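Local coordinates for putative redox protein (Lactobacillus casei, PDB 2QL8) that is a putative redox protein of the OsmC/Ohr family, whose members typically detoxify peroxides through reactive cysteines, although its own substrate is not established, at residues G24-Y27 with K33-T36; A66-K69 with H75-A78; K69-P74 with T114-N119; A84-R89 with Q93-A98. All coordinates share one frame; numbering follows the deposited sequence. Where two conformers were deposited one is given.

Contact 1 of 4, residues G24-Y27 with K33-T36; sequences GHAY and KVQT. With EDO (1,2-ethanediol), chain F.
Gly24 to Tyr27 and Lys33 to Thr36 run antiparallel as the two arms of a beta hairpin, their short axes 4.2 Å apart at closest and 151° between directions. Gly24 with Thr36 and Ala26 with Val34 are the hydrogen-bonded pairs; the bond from Val34 N to Ala26 O is 2.9 Å long and nearly straight. His25 with Gln35 and Tyr27 with Lys33 are the non-hydrogen-bonded pairs, where His25 CA comes within 3.1 Å of Val34 O in a CA-H...O contact. On the face of His25, Tyr27, Lys33 and Gln35, CB of Tyr27 lies 3.8 Å from CB of Lys33. Set between backbone N and carbonyl carbon (chi1 64°), the Tyr27 ring leads away from the partner strand. Lys33 starts out extended, bends at chi3, and brings NZ to O1 of an ethanediol at 3.0 Å; C1 of the diol sits 3.6 Å above the centre of the Tyr27 ring. An alanine in place of Tyr27 is likely to leave the diol without the ring face it lies over, held within this contact only by Lys33 NZ. CD2 of His25 rests 3.6 Å from Gln35 CA, while its ND1 bonds Glu20. The other face turns Ala26, Val34 and Thr36 toward the second subunit, where Ala26 and Thr36 pack on its Thr58. A water joins Gly24 O to Gln35 NE2. The hairpin thus has two chemistries: a more exposed face of long, mostly polar side chains, and a face of small ones buried between the chain's own Asn18 and Thr46 and the second subunit.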
loop_
_atom_site.group_PDB
_atom_site.type_symbol
_atom_site.label_atom_id
_atom_site.label_comp_id
_atom_site.label_asym_id
_atom_site.label_seq_id
_atom_site.Cartn_x
_atom_site.Cartn_y
_atom_site.Cartn_z
ATOM N N GLY A 24 -14.031 -9.012 -6.705
ATOM C CA GLY A 24 -14.067 -8.018 -7.760
ATOM C C GLY A 24 -12.721 -7.744 -8.386
ATOM O O GLY A 24 -12.006 -8.664 -8.766
ATOM N N HIS A 25 -12.433 -6.452 -8.545
ATOM C CA HIS A 25 -11.213 -5.967 -9.168
ATOM C C HIS A 25 -10.908 -4.594 -8.623
ATOM O O HIS A 25 -11.786 -3.906 -8.107
ATOM C CB HIS A 25 -11.335 -5.846 -10.679
ATOM C CG HIS A 25 -11.780 -7.100 -11.360
ATOM N ND1 HIS A 25 -13.106 -7.504 -11.390
ATOM C CD2 HIS A 25 -11.082 -8.028 -12.060
ATOM C CE1 HIS A 25 -13.187 -8.649 -12.054
ATOM N NE2 HIS A 25 -11.979 -8.981 -12.484
ATOM N N ALA A 26 -9.651 -4.212 -8.793
ATOM C CA ALA A 26 -9.179 -2.845 -8.539
ATOM C C ALA A 26 -8.300 -2.496 -9.723
ATOM O O ALA A 26 -7.680 -3.387 -10.323
ATOM C CB ALA A 26 -8.378 -2.772 -7.227
ATOM N N TYR A 27 -8.279 -1.223 -10.100
ATOM C CA TYR A 27 -7.490 -0.823 -11.248
ATOM C C TYR A 27 -6.975 0.588 -11.196
ATOM O O TYR A 27 -7.501 1.447 -10.549
ATOM C CB TYR A 27 -8.296 -1.013 -12.544
ATOM C CG TYR A 27 -9.540 -0.142 -12.640
ATOM C CD1 TYR A 27 -10.716 -0.531 -12.049
ATOM C CD2 TYR A 27 -9.515 1.073 -13.312
ATOM C CE1 TYR A 27 -11.863 0.268 -12.152
ATOM C CE2 TYR A 27 -10.622 1.867 -13.400
ATOM C CZ TYR A 27 -11.811 1.450 -12.822
ATOM O OH TYR A 27 -12.945 2.260 -12.963
ATOM N N LYS A 33 -4.960 -3.576 -14.032
ATOM C CA LYS A 33 -6.165 -4.039 -13.363
ATOM C C LYS A 33 -5.838 -5.402 -12.756
ATOM O O LYS A 33 -5.281 -6.288 -13.434
ATOM C CB LYS A 33 -7.334 -4.166 -14.369
ATOM C CG LYS A 33 -8.619 -4.734 -13.778
ATOM C CD LYS A 33 -9.706 -4.707 -14.823
ATOM C CE LYS A 33 -10.998 -4.167 -14.369
ATOM N NZ LYS A 33 -12.102 -4.335 -15.387
ATOM N N VAL A 34 -6.242 -5.587 -11.508
ATOM C CA VAL A 34 -6.040 -6.820 -10.789
ATOM C C VAL A 34 -7.401 -7.380 -10.310
ATOM O O VAL A 34 -8.267 -6.636 -9.870
ATOM C CB VAL A 34 -5.038 -6.682 -9.591
ATOM C CG1 VAL A 34 -3.618 -6.378 -10.143
ATOM C CG2 VAL A 34 -5.514 -5.615 -8.587
ATOM N N GLN A 35 -7.549 -8.707 -10.385
ATOM C CA GLN A 35 -8.648 -9.382 -9.732
ATOM C C GLN A 35 -8.408 -9.409 -8.231
ATOM O O GLN A 35 -7.295 -9.684 -7.779
ATOM C CB GLN A 35 -8.775 -10.814 -10.268
ATOM C CG GLN A 35 -9.949 -11.528 -9.696
ATOM C CD GLN A 35 -10.157 -12.896 -10.269
ATOM O OE1 GLN A 35 -9.207 -13.599 -10.650
ATOM N NE2 GLN A 35 -11.419 -13.310 -10.295
ATOM N N THR A 36 -9.460 -9.128 -7.467
ATOM C CA THR A 36 -9.406 -9.131 -6.032
ATOM C C THR A 36 -10.443 -10.123 -5.444
ATOM O O THR A 36 -11.462 -10.427 -6.065
ATOM C CB THR A 36 -9.643 -7.697 -5.454
ATOM O OG1 THR A 36 -10.944 -7.221 -5.809
ATOM C CG2 THR A 36 -8.548 -6.723 -5.926
HETATM C C1 EDO F . -12.033 -0.550 -15.946
HETATM O O1 EDO F . -11.867 -1.717 -16.779
HETATM C C2 EDO F . -13.499 -0.495 -15.531
HETATM O O2 EDO F . -13.848 -1.713 -14.846
HETATM O O HOH W 1 -13.270 -11.197 -9.125
#

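Contact 2 of 4, residues A66-K69 with H75-A78; sequences AVEK and HTGA
Glu68 reaches from its helix to the loop that leads into strand 77-88 and holds it with both carboxylate oxygens. Its CG stands anti to the carbonyl carbon (chi1 -74°) and the chain is extended beyond it, which carries the carboxylate straight off the helix. OE1 takes the bond from His75 ND1 at 2.6 Å on its syn lone pair, at the edge of the histidine ring and close to its plane. Carboxylate and imidazole planes are nearly perpendicular, 87° apart. His75 places its ring with CG anti to the backbone N (chi1 -179°), beside its carbonyl carbon. OE2 accepts Thr76 N at 3.0 Å from above the carboxylate plane, and Gly77 N lies 3.1 Å from the same OE2. A glutamine here would probably leave either His75 ND1 or Thr76 N facing an NH2 group instead of an acceptor, and remove the negative charge beside the imidazole. The far nitrogen of His75 bonds the backbone O of Glu20 in the second subunit, so the histidine links dimer partner and helix. Thr76 OG1 bonds Gly104 N. Helix 48-70 is thereby tied to the entry of strand 77-88, with Val102 of strand 91-102 against Glu68 and helix 107-120 against Val67.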
loop_
_atom_site.group_PDB
_atom_site.type_symbol
_atom_site.label_atom_id
_atom_site.label_comp_id
_atom_site.label_asym_id
_atom_site.label_seq_id
_atom_site.Cartn_x
_atom_site.Cartn_y
_atom_site.Cartn_z
ATOM N N ALA A 66 19.015 2.883 -4.693
ATOM C CA ALA A 66 19.550 4.263 -4.678
ATOM C C ALA A 66 20.708 4.405 -3.681
ATOM O O ALA A 66 21.758 4.975 -4.000
ATOM C CB ALA A 66 18.431 5.317 -4.381
ATOM N N VAL A 67 20.544 3.830 -2.490
ATOM C CA VAL A 67 21.586 3.824 -1.459
ATOM C C VAL A 67 22.841 3.083 -1.922
ATOM O O VAL A 67 23.957 3.594 -1.795
ATOM C CB VAL A 67 21.056 3.320 -0.090
ATOM C CG1 VAL A 67 22.210 3.048 0.909
ATOM C CG2 VAL A 67 20.012 4.308 0.474
ATOM N N GLU A 68 22.647 1.916 -2.496
ATOM C CA GLU A 68 23.745 1.134 -3.035
ATOM C C GLU A 68 24.533 1.962 -4.042
ATOM O O GLU A 68 25.767 2.020 -3.997
ATOM C CB GLU A 68 23.232 -0.144 -3.702
ATOM C CG GLU A 68 22.769 -1.215 -2.741
ATOM C CD GLU A 68 21.995 -2.305 -3.453
ATOM O OE1 GLU A 68 21.183 -1.949 -4.338
ATOM O OE2 GLU A 68 22.225 -3.487 -3.136
ATOM N N LYS A 69 23.812 2.621 -4.939
ATOM C CA LYS A 69 24.455 3.438 -5.990
ATOM C C LYS A 69 25.225 4.628 -5.411
ATOM O O LYS A 69 26.318 4.938 -5.865
ATOM C CB LYS A 69 23.483 3.895 -7.079
ATOM C CG LYS A 69 23.026 2.773 -7.977
ATOM C CD LYS A 69 22.032 3.282 -8.999
ATOM C CE LYS A 69 21.334 2.121 -9.719
ATOM N NZ LYS A 69 21.757 1.945 -11.124
ATOM N N HIS A 75 23.762 -3.625 -7.489
ATOM C CA HIS A 75 22.486 -3.913 -6.803
ATOM C C HIS A 75 22.461 -5.389 -6.416
ATOM O O HIS A 75 22.363 -6.271 -7.288
ATOM C CB HIS A 75 21.308 -3.566 -7.703
ATOM C CG HIS A 75 19.973 -3.804 -7.068
ATOM N ND1 HIS A 75 19.699 -3.476 -5.751
ATOM C CD2 HIS A 75 18.830 -4.326 -7.577
ATOM C CE1 HIS A 75 18.437 -3.783 -5.488
ATOM N NE2 HIS A 75 17.892 -4.290 -6.583
ATOM N N THR A 76 22.574 -5.657 -5.125
ATOM C CA THR A 76 22.508 -7.025 -4.613
ATOM C C THR A 76 21.462 -7.158 -3.473
ATOM O O THR A 76 21.401 -8.179 -2.796
ATOM C CB THR A 76 23.887 -7.456 -4.097
ATOM O OG1 THR A 76 24.245 -6.655 -2.954
ATOM C CG2 THR A 76 24.927 -7.311 -5.215
ATOM N N GLY A 77 20.627 -6.134 -3.283
ATOM C CA GLY A 77 19.655 -6.137 -2.216
ATOM C C GLY A 77 18.355 -6.843 -2.607
ATOM O O GLY A 77 18.042 -6.979 -3.785
ATOM N N ALA A 78 17.616 -7.293 -1.595
ATOM C CA ALA A 78 16.280 -7.876 -1.763
ATOM C C ALA A 78 15.470 -7.545 -0.542
ATOM O O ALA A 78 16.000 -7.431 0.589
ATOM C CB ALA A 78 16.356 -9.382 -1.981
#

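Contact 3 of 4, residues K69-P74 with T114-N119; sequences KEHGLP and TNEIEN. With EDO (1,2-ethanediol), chain E.
His71 and Glu116 meet by a single direct hydrogen bond, from NE2 of the histidine to OE2 of the glutamate, 3.1 Å long with an angle of 142° at the hydrogen. The side chains approach from opposite directions, His71 from the end of helix 48-70 and Glu116 from helix 107-120. OE2 uses its syn lone pair, and lies near the edge of the ring although tilted 26° from its plane. Glu116, with CG beside the backbone N (chi1 -83°) and the chain extended beyond, spans the gap between two backbones whose nearest CA atoms, those of Glu70 and Glu116, are 11.5 Å apart. Two conformers of it were deposited, so its bond to His71, its water link and its approach to Glu70 are doubtful for the other. Water supplies a second, indirect link: one molecule donates to Glu70 OE1 at 2.7 Å and to Glu116 OE1 at 2.8 Å. The two oxygens, of like charge, are 4.5 Å apart. Arg120 forms a salt bridge with Glu70 OE1, and Arg89 of the second subunit another with OE2. On the other ring nitrogen, His71 ND1 and O1 of an ethanediol are hydrogen-bonded at 2.8 Å. In the backbone, Gly72, at positive phi, ends the helix just after His71 in a Schellman motif, with Gly72 N bonded to Lys69 O at 3.0 Å. Two acidic groups beside a histidine and two arginines, one of the second subunit, imply a surface junction held by electrostatics and water; the neighbouring carboxylates would probably favour a protonated His71, and Arg120 is likely to ease the carboxylates' repulsion.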
loop_
_atom_site.group_PDB
_atom_site.type_symbol
_atom_site.label_atom_id
_atom_site.label_comp_id
_atom_site.label_asym_id
_atom_site.label_seq_id
_atom_site.Cartn_x
_atom_site.Cartn_y
_atom_site.Cartn_z
ATOM N N LYS A 69 23.812 2.621 -4.939
ATOM C CA LYS A 69 24.455 3.438 -5.990
ATOM C C LYS A 69 25.225 4.628 -5.411
ATOM O O LYS A 69 26.318 4.938 -5.865
ATOM C CB LYS A 69 23.483 3.895 -7.079
ATOM C CG LYS A 69 23.026 2.773 -7.977
ATOM C CD LYS A 69 22.032 3.282 -8.999
ATOM C CE LYS A 69 21.334 2.121 -9.719
ATOM N NZ LYS A 69 21.757 1.945 -11.124
ATOM N N GLU A 70 24.684 5.271 -4.388
ATOM C CA GLU A 70 25.377 6.359 -3.703
ATOM C C GLU A 70 26.698 5.876 -3.065
ATOM O O GLU A 70 27.643 6.664 -2.898
ATOM C CB GLU A 70 24.475 6.980 -2.608
ATOM C CG GLU A 70 23.384 7.824 -3.191
ATOM C CD GLU A 70 22.319 8.300 -2.217
ATOM O OE1 GLU A 70 22.455 8.015 -1.036
ATOM O OE2 GLU A 70 21.373 9.010 -2.659
ATOM N N HIS A 71 26.742 4.599 -2.686
ATOM C CA HIS A 71 27.942 3.945 -2.145
ATOM C C HIS A 71 28.850 3.287 -3.203
ATOM O O HIS A 71 29.849 2.645 -2.869
ATOM C CB HIS A 71 27.509 2.931 -1.097
ATOM C CG HIS A 71 27.036 3.559 0.167
ATOM N ND1 HIS A 71 27.849 3.769 1.261
ATOM C CD2 HIS A 71 25.806 4.004 0.522
ATOM C CE1 HIS A 71 27.143 4.343 2.224
ATOM N NE2 HIS A 71 25.903 4.500 1.799
ATOM N N GLY A 72 28.496 3.440 -4.474
ATOM C CA GLY A 72 29.288 2.879 -5.575
ATOM C C GLY A 72 29.196 1.376 -5.767
ATOM O O GLY A 72 30.099 0.759 -6.335
ATOM N N LEU A 73 28.099 0.769 -5.291
ATOM C CA LEU A 73 27.947 -0.675 -5.227
ATOM C C LEU A 73 26.913 -1.130 -6.251
ATOM O O LEU A 73 25.972 -0.415 -6.585
ATOM C CB LEU A 73 27.549 -1.120 -3.836
ATOM C CG LEU A 73 28.443 -0.758 -2.673
ATOM C CD1 LEU A 73 27.833 -1.315 -1.408
ATOM C CD2 LEU A 73 29.861 -1.284 -2.929
ATOM N N PRO A 74 27.088 -2.348 -6.751
ATOM C CA PRO A 74 26.077 -2.931 -7.622
ATOM C C PRO A 74 24.837 -3.287 -6.795
ATOM O O PRO A 74 24.867 -3.273 -5.569
ATOM C CB PRO A 74 26.771 -4.172 -8.175
ATOM C CG PRO A 74 27.678 -4.593 -7.059
ATOM C CD PRO A 74 28.196 -3.284 -6.481
ATOM N N THR A 114 19.943 -0.755 5.826
ATOM C CA THR A 114 18.529 -0.950 6.253
ATOM C C THR A 114 18.044 0.269 7.020
ATOM O O THR A 114 16.936 0.747 6.785
ATOM C CB THR A 114 18.330 -2.270 7.049
ATOM O OG1 THR A 114 18.815 -3.378 6.283
ATOM C CG2 THR A 114 16.873 -2.500 7.412
ATOM N N ASN A 115 18.867 0.779 7.934
ATOM C CA ASN A 115 18.540 1.990 8.661
ATOM C C ASN A 115 18.337 3.169 7.697
ATOM O O ASN A 115 17.405 3.988 7.907
ATOM C CB ASN A 115 19.592 2.340 9.727
ATOM C CG ASN A 115 19.684 1.316 10.835
ATOM O OD1 ASN A 115 18.749 0.558 11.093
ATOM N ND2 ASN A 115 20.830 1.306 11.537
ATOM N N GLU A 116 19.217 3.287 6.695
ATOM C CA GLU A 116 19.150 4.366 5.707
ATOM C C GLU A 116 17.809 4.311 4.972
ATOM O O GLU A 116 17.136 5.321 4.805
ATOM C CB GLU A 116 20.276 4.284 4.646
ATOM C CG GLU A 116 21.649 4.900 5.046
ATOM C CD GLU A 116 22.534 5.146 3.835
ATOM O OE1 GLU A 116 22.218 6.027 2.979
ATOM O OE2 GLU A 116 23.527 4.408 3.721
ATOM N N ILE A 117 17.455 3.104 4.478
ATOM C CA ILE A 117 16.242 2.968 3.652
ATOM C C ILE A 117 14.975 3.134 4.506
ATOM O O ILE A 117 13.965 3.668 4.057
ATOM C CB ILE A 117 16.212 1.724 2.731
ATOM C CG1 ILE A 117 15.927 0.417 3.498
ATOM C CG2 ILE A 117 17.494 1.630 1.836
ATOM C CD1 ILE A 117 15.865 -0.829 2.597
ATOM N N GLU A 118 15.031 2.687 5.752
ATOM C CA GLU A 118 13.888 2.844 6.657
ATOM C C GLU A 118 13.491 4.321 6.781
ATOM O O GLU A 118 12.284 4.647 6.779
ATOM C CB GLU A 118 14.225 2.310 8.059
ATOM C CG GLU A 118 13.083 2.402 9.049
ATOM C CD GLU A 118 13.473 1.951 10.462
ATOM O OE1 GLU A 118 14.658 1.636 10.741
ATOM O OE2 GLU A 118 12.544 1.944 11.297
ATOM N N ASN A 119 14.514 5.202 6.833
ATOM C CA ASN A 119 14.322 6.631 6.972
ATOM C C ASN A 119 13.928 7.340 5.683
ATOM O O ASN A 119 13.417 8.445 5.739
ATOM C CB ASN A 119 15.600 7.282 7.479
ATOM C CG ASN A 119 15.894 6.938 8.917
ATOM O OD1 ASN A 119 14.965 6.662 9.704
ATOM N ND2 ASN A 119 17.189 6.960 9.283
HETATM C C1 EDO E . 29.599 0.473 2.069
HETATM O O1 EDO E . 29.743 1.790 1.576
HETATM C C2 EDO E . 30.747 0.184 2.982
HETATM O O2 EDO E . 31.938 0.207 2.182
HETATM O O HOH W 2 23.889 6.801 0.915
#

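Contact 4 of 4, residues A84-R89 with Q93-A98; sequences AFIGAR and QFLVHA. With EDO (1,2-ethanediol), chain K.
Ile86 and Gln93, beside Ala84 and Leu95, form the hydrogen-bonded pairs of this antiparallel hairpin, four backbone bonds in all; the shortest runs from Leu95 N to Ala84 O, 2.8 Å. Between them Phe85 and Phe94 make a non-hydrogen-bonded pair, with Phe94 CA 3.1 Å from Ala84 O in a CA-H...O contact. On their face, CD1 of Phe85 meets CE1 of Phe94 at 3.7 Å, arriving in the plane of the Phe94 ring at its edge. The rings start differently: Phe85 has CG anti to the backbone N (chi1 177°), Phe94 has it beside the N (chi1 -68°), which brings the Phe94 ring edge toward Phe85. On the opposite face, Ile86 CD1 lies 3.9 Å from Leu95 CD2, the two side chains crossing at about a right angle, and Ile86 CG1 touches Gln93 CB at 3.8 Å. Gln93 extends beyond this, its NE2 bonding O1 of an ethanediol at 2.9 Å, its OE1 held by Asn132. Farther out, Glu49 of helix 48-70 touches both phenylalanines, and Trp7 of the second subunit packs on Ala84 and Leu95. Ala84 and Phe85 also pair with a strand of that subunit, continuing the sheet across the interface. Arg89, at the turn, touches a benzoic acid and, in the modelled conformer, forms a salt bridge with Glu70 of the second subunit. The pairing is mainly apolar, phenylalanines on one face and Ala84, Ile86 and Leu95 on the other; Gln93 adds polar bonds at the edge, and Arg89 charge beside the benzoic acid.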
loop_
_atom_site.group_PDB
_atom_site.type_symbol
_atom_site.label_atom_id
_atom_site.label_comp_id
_atom_site.label_asym_id
_atom_site.label_seq_id
_atom_site.Cartn_x
_atom_site.Cartn_y
_atom_site.Cartn_z
ATOM N N ALA A 84 0.108 -9.246 7.984
ATOM C CA ALA A 84 -0.887 -10.022 8.724
ATOM C C ALA A 84 -2.188 -9.214 8.879
ATOM O O ALA A 84 -2.158 -8.012 9.103
ATOM C CB ALA A 84 -0.338 -10.418 10.095
ATOM N N PHE A 85 -3.316 -9.934 8.786
ATOM C CA PHE A 85 -4.650 -9.419 9.035
ATOM C C PHE A 85 -5.043 -9.971 10.412
ATOM O O PHE A 85 -4.978 -11.202 10.624
ATOM C CB PHE A 85 -5.572 -9.959 7.932
ATOM C CG PHE A 85 -7.056 -9.576 8.044
ATOM C CD1 PHE A 85 -7.486 -8.339 8.392
ATOM C CD2 PHE A 85 -8.023 -10.545 7.760
ATOM C CE1 PHE A 85 -8.845 -8.011 8.401
ATOM C CE2 PHE A 85 -9.362 -10.227 7.786
ATOM C CZ PHE A 85 -9.768 -8.974 8.137
ATOM N N ILE A 86 -5.417 -9.089 11.320
ATOM C CA ILE A 86 -5.763 -9.427 12.691
ATOM C C ILE A 86 -7.055 -8.731 13.140
ATOM O O ILE A 86 -7.509 -7.735 12.558
ATOM C CB ILE A 86 -4.619 -9.067 13.687
ATOM C CG1 ILE A 86 -4.424 -7.551 13.849
ATOM C CG2 ILE A 86 -3.296 -9.752 13.244
ATOM C CD1 ILE A 86 -3.450 -7.141 14.936
ATOM N N GLY A 87 -7.682 -9.285 14.193
ATOM C CA GLY A 87 -8.750 -8.602 14.915
ATOM C C GLY A 87 -10.124 -9.241 14.745
ATOM O O GLY A 87 -10.248 -10.447 14.555
ATOM N N ALA A 88 -11.143 -8.383 14.725
ATOM C CA ALA A 88 -12.574 -8.785 14.681
ATOM C C ALA A 88 -13.368 -7.646 14.042
ATOM O O ALA A 88 -12.826 -6.567 13.842
ATOM C CB ALA A 88 -13.078 -9.054 16.108
ATOM N N ARG A 89 -14.662 -7.875 13.757
ATOM C CA ARG A 89 -15.515 -6.865 13.128
ATOM C C ARG A 89 -15.328 -5.491 13.758
ATOM O O ARG A 89 -15.392 -5.351 14.989
ATOM C CB ARG A 89 -17.001 -7.279 13.240
ATOM C CG ARG A 89 -17.943 -6.415 12.410
ATOM C CD ARG A 89 -19.388 -6.290 12.998
ATOM N NE ARG A 89 -19.771 -4.899 12.844
ATOM C CZ ARG A 89 -19.695 -3.985 13.804
ATOM N NH1 ARG A 89 -19.435 -4.302 15.079
ATOM N NH2 ARG A 89 -19.976 -2.744 13.498
ATOM N N GLN A 93 -7.066 -4.890 11.971
ATOM C CA GLN A 93 -5.809 -4.189 11.689
ATOM C C GLN A 93 -4.942 -5.023 10.764
ATOM O O GLN A 93 -5.155 -6.229 10.632
ATOM C CB GLN A 93 -5.029 -3.914 12.957
ATOM C CG GLN A 93 -5.712 -3.068 13.981
ATOM C CD GLN A 93 -4.832 -2.815 15.162
ATOM O OE1 GLN A 93 -3.868 -2.056 15.063
ATOM N NE2 GLN A 93 -5.128 -3.458 16.287
ATOM N N PHE A 94 -3.953 -4.359 10.137
ATOM C CA PHE A 94 -2.859 -5.035 9.466
ATOM C C PHE A 94 -1.572 -4.814 10.274
ATOM O O PHE A 94 -1.331 -3.715 10.820
ATOM C CB PHE A 94 -2.612 -4.495 8.056
ATOM C CG PHE A 94 -3.683 -4.785 7.050
ATOM C CD1 PHE A 94 -4.798 -5.589 7.315
ATOM C CD2 PHE A 94 -3.584 -4.227 5.796
ATOM C CE1 PHE A 94 -5.737 -5.812 6.345
ATOM C CE2 PHE A 94 -4.574 -4.437 4.830
ATOM C CZ PHE A 94 -5.651 -5.222 5.137
ATOM N N LEU A 95 -0.746 -5.859 10.308
ATOM C CA LEU A 95 0.641 -5.770 10.802
ATOM C C LEU A 95 1.567 -5.942 9.618
ATOM O O LEU A 95 1.281 -6.710 8.709
ATOM C CB LEU A 95 0.946 -6.884 11.819
ATOM C CG LEU A 95 0.019 -6.966 13.044
ATOM C CD1 LEU A 95 0.390 -8.255 13.822
ATOM C CD2 LEU A 95 0.021 -5.742 13.945
ATOM N N VAL A 96 2.686 -5.210 9.627
ATOM C CA VAL A 96 3.614 -5.218 8.513
ATOM C C VAL A 96 5.052 -5.414 9.034
ATOM O O VAL A 96 5.495 -4.718 9.970
ATOM C CB VAL A 96 3.569 -3.872 7.749
ATOM C CG1 VAL A 96 4.569 -3.888 6.563
ATOM C CG2 VAL A 96 2.106 -3.528 7.304
ATOM N N HIS A 97 5.732 -6.400 8.476
ATOM C CA HIS A 97 7.118 -6.695 8.869
ATOM C C HIS A 97 7.997 -6.831 7.632
ATOM O O HIS A 97 7.749 -7.715 6.788
ATOM C CB HIS A 97 7.205 -7.979 9.710
ATOM C CG HIS A 97 8.603 -8.244 10.175
ATOM N ND1 HIS A 97 9.228 -7.454 11.117
ATOM C CD2 HIS A 97 9.494 -9.196 9.811
ATOM C CE1 HIS A 97 10.453 -7.926 11.324
ATOM N NE2 HIS A 97 10.641 -8.965 10.531
ATOM N N ALA A 98 9.015 -5.955 7.507
ATOM C CA ALA A 98 9.891 -5.989 6.351
ATOM C C ALA A 98 11.234 -6.635 6.756
ATOM O O ALA A 98 11.737 -6.408 7.862
ATOM C CB ALA A 98 10.143 -4.568 5.807
HETATM C C1 EDO K . -4.064 -3.782 19.850
HETATM O O1 EDO K . -3.436 -3.498 18.612
HETATM C C2 EDO K . -4.010 -2.492 20.604
HETATM O O2 EDO K . -3.246 -1.609 19.786
#

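Overall arrangement
Contacts 1 and 4 are both antiparallel hairpins, but contact 1 is a partly buried two-strand arm and contact 4 a buried part of the main sheet, richer in aromatic and aliphatic contacts. Contacts 2 and 3 start from the end of helix 48-70, share Lys69 and lie with centres 6 Å apart; each rests on a histidine-carboxylate bond, partly buried in contact 2 and on the surface, with water, in contact 3. Contact 4 lies across the chain's centre from both, yet strand 77-88 serves it and contact 2. The dimer crosses these distances: Glu70 of contact 3 pairs, in the modelled conformer, with Arg89 of contact 4 in the second subunit.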